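Local coordinates for protein anaphase-promoting complex subunit cut9 (Schizosaccharomyces pombe, PDB 2XPI) that serves as a TPR-repeat subunit of the anaphase-promoting complex, the E3 ubiquitin ligase that controls mitosis and G1, and binds hcn1 and a second copy of itself, at residues M449-Q453 / L454-L458. Numbering follows the deposited sequence.
Sequences MQHMQ and LGNIL
His451 and Asn456 meet through both backbone and side chain where helix 442-454 ends. The backbone bond is the firmer one: Asn456 N gives its hydrogen to His451 O at 2.9 Å, and lies roughly in line with the carbonyl bond, beyond the oxygen. Gly455 N binds Met452 O, also at 2.9 Å, but from well above the carbonyl plane. Together they form a Schellman motif. Gly455 supplies the positive phi (87°) that this turn needs. The side chains add a weak bond, Asn456 ND2 to His451 ND1 at 3.3 Å. ND2 comes in at the ring edge, near the ring plane, and the amide and ring planes are 34° apart. His451 CG lies anti to its own carbonyl carbon (chi1 -81°), which swings the ring toward Asn456 and Leu454. Leu454 CD1 approaches the same ND1 obliquely at 4.1 Å. Further out, the ring lies almost parallel to that of Tyr463, and the His451 side chain touches Ile427 and Ala460. The turn joins the two antiparallel helices of TPR 11, within the region that binds hcn1. If the weak side-chain bond is real, ND1 would accept, and a neutral imidazole protonated on NE2 would probably suit it.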
ATOM      1  N   MET A 449       8.659 -40.815 -18.018  1.00 42.58           N
ATOM      2  CA  MET A 449       9.294 -40.539 -19.301  1.00 40.99           C
ATOM      3  C   MET A 449      10.741 -40.139 -19.152  1.00 45.12           C
ATOM      4  O   MET A 449      11.591 -40.477 -19.988  1.00 48.40           O
ATOM      5  CB  MET A 449       8.553 -39.429 -20.023  1.00 38.44           C
ATOM      6  CG  MET A 449       7.112 -39.809 -20.396  1.00 39.46           C
ATOM      7  SD  MET A 449       6.242 -38.370 -21.037  1.00 54.92           S
ATOM      8  CE  MET A 449       7.384 -37.986 -22.370  1.00 36.11           C
ATOM      9  N   GLN A 450      11.020 -39.416 -18.082  1.00 44.71           N
ATOM     10  CA  GLN A 450      12.362 -38.943 -17.830  1.00 44.23           C
ATOM     11  C   GLN A 450      13.230 -40.097 -17.329  1.00 46.36           C
ATOM     12  O   GLN A 450      14.420 -40.165 -17.655  1.00 49.04           O
ATOM     13  CB  GLN A 450      12.324 -37.795 -16.820  1.00 44.87           C
ATOM     14  CG  GLN A 450      13.470 -36.841 -16.953  1.00 47.78           C
ATOM     15  CD  GLN A 450      13.528 -36.237 -18.326  1.00 50.17           C
ATOM     16  OE1 GLN A 450      14.602 -36.077 -18.905  1.00 54.60           O
ATOM     17  NE2 GLN A 450      12.372 -35.920 -18.873  1.00 48.30           N
ATOM     18  N   HIS A 451      12.644 -41.010 -16.547  1.00 44.37           N
ATOM     19  CA  HIS A 451      13.381 -42.188 -16.085  1.00 44.55           C
ATOM     20  C   HIS A 451      13.612 -43.226 -17.188  1.00 48.24           C
ATOM     21  O   HIS A 451      14.581 -43.981 -17.149  1.00 49.18           O
ATOM     22  CB  HIS A 451      12.732 -42.813 -14.856  1.00 44.22           C
ATOM     23  CG  HIS A 451      13.093 -42.121 -13.573  1.00 44.27           C
ATOM     24  ND1 HIS A 451      14.369 -42.142 -13.047  1.00 44.44           N
ATOM     25  CD2 HIS A 451      12.348 -41.381 -12.717  1.00 40.70           C
ATOM     26  CE1 HIS A 451      14.393 -41.442 -11.926  1.00 41.86           C
ATOM     27  NE2 HIS A 451      13.181 -40.972 -11.704  1.00 40.69           N
ATOM     28  N   MET A 452      12.737 -43.249 -18.183  1.00 51.15           N
ATOM     29  CA  MET A 452      13.013 -44.006 -19.396  1.00 54.90           C
ATOM     30  C   MET A 452      14.308 -43.549 -20.056  1.00 58.46           C
ATOM     31  O   MET A 452      15.140 -44.376 -20.426  1.00 60.81           O
ATOM     32  CB  MET A 452      11.860 -43.894 -20.378  1.00 53.07           C
ATOM     33  CG  MET A 452      10.788 -44.889 -20.093  1.00 54.08           C
ATOM     34  SD  MET A 452       9.637 -45.059 -21.443  1.00106.31           S
ATOM     35  CE  MET A 452       8.398 -43.866 -20.966  1.00 84.83           C
ATOM     36  N   GLN A 453      14.473 -42.235 -20.192  1.00 58.60           N
ATOM     37  CA  GLN A 453      15.690 -41.648 -20.748  1.00 60.19           C
ATOM     38  C   GLN A 453      16.942 -42.152 -20.047  1.00 60.46           C
ATOM     39  O   GLN A 453      17.939 -42.447 -20.688  1.00 63.50           O
ATOM     40  CB  GLN A 453      15.648 -40.134 -20.603  1.00 62.78           C
ATOM     41  CG  GLN A 453      14.423 -39.521 -21.179  1.00 64.75           C
ATOM     42  CD  GLN A 453      14.373 -39.705 -22.662  1.00 69.08           C
ATOM     43  OE1 GLN A 453      15.229 -39.190 -23.383  1.00 70.12           O
ATOM     44  NE2 GLN A 453      13.373 -40.451 -23.140  1.00 70.99           N
ATOM     45  N   LEU A 454      16.891 -42.235 -18.727  1.00 58.05           N
ATOM     46  CA  LEU A 454      18.044 -42.659 -17.957  1.00 59.23           C
ATOM     47  C   LEU A 454      18.277 -44.161 -18.071  1.00 61.03           C
ATOM     48  O   LEU A 454      19.336 -44.668 -17.691  1.00 61.45           O
ATOM     49  CB  LEU A 454      17.861 -42.282 -16.489  1.00 59.43           C
ATOM     50  CG  LEU A 454      17.864 -40.780 -16.244  1.00 60.31           C
ATOM     51  CD1 LEU A 454      17.698 -40.459 -14.771  1.00 60.38           C
ATOM     52  CD2 LEU A 454      19.144 -40.177 -16.791  1.00 62.13           C
ATOM     53  N   GLY A 455      17.276 -44.872 -18.575  1.00 60.65           N
ATOM     54  CA  GLY A 455      17.326 -46.317 -18.600  1.00 63.04           C
ATOM     55  C   GLY A 455      16.816 -47.034 -17.355  1.00 66.06           C
ATOM     56  O   GLY A 455      17.028 -48.237 -17.233  1.00 70.85           O
ATOM     57  N   ASN A 456      16.156 -46.336 -16.430  1.00 63.85           N
ATOM     58  CA  ASN A 456      15.547 -47.024 -15.292  1.00 64.95           C
ATOM     59  C   ASN A 456      14.140 -47.454 -15.654  1.00 64.17           C
ATOM     60  O   ASN A 456      13.172 -46.784 -15.327  1.00 66.35           O
ATOM     61  CB  ASN A 456      15.529 -46.166 -14.021  1.00 67.11           C
ATOM     62  CG  ASN A 456      16.815 -45.379 -13.829  1.00 72.70           C
ATOM     63  OD1 ASN A 456      17.835 -45.685 -14.447  1.00 76.62           O
ATOM     64  ND2 ASN A 456      16.772 -44.347 -12.978  1.00 72.29           N
ATOM     65  N   ILE A 457      14.035 -48.574 -16.348  1.00 62.79           N
ATOM     66  CA  ILE A 457      12.751 -49.115 -16.774  1.00 59.66           C
ATOM     67  C   ILE A 457      11.919 -49.571 -15.584  1.00 57.01           C
ATOM     68  O   ILE A 457      10.703 -49.466 -15.607  1.00 56.64           O
ATOM     69  CB  ILE A 457      12.935 -50.327 -17.728  1.00 88.03           C
ATOM     70  CG1 ILE A 457      14.421 -50.560 -18.028  1.00 89.08           C
ATOM     71  CG2 ILE A 457      12.140 -50.136 -19.009  1.00 86.50           C
ATOM     72  CD1 ILE A 457      15.228 -51.108 -16.842  1.00 90.32           C
ATOM     73  N   LEU A 458      12.558 -50.104 -14.552  1.00 56.50           N
ATOM     74  CA  LEU A 458      11.782 -50.542 -13.400  1.00 58.91           C
ATOM     75  C   LEU A 458      11.122 -49.317 -12.786  1.00 55.88           C
ATOM     76  O   LEU A 458       9.920 -49.299 -12.515  1.00 53.72           O
ATOM     77  CB  LEU A 458      12.643 -51.277 -12.369  1.00 63.43           C
ATOM     78  CG  LEU A 458      11.947 -51.551 -11.022  1.00 68.20           C
ATOM     79  CD1 LEU A 458      11.662 -53.048 -10.766  1.00 70.57           C
ATOM     80  CD2 LEU A 458      12.727 -50.942  -9.850  1.00 69.44           C
TER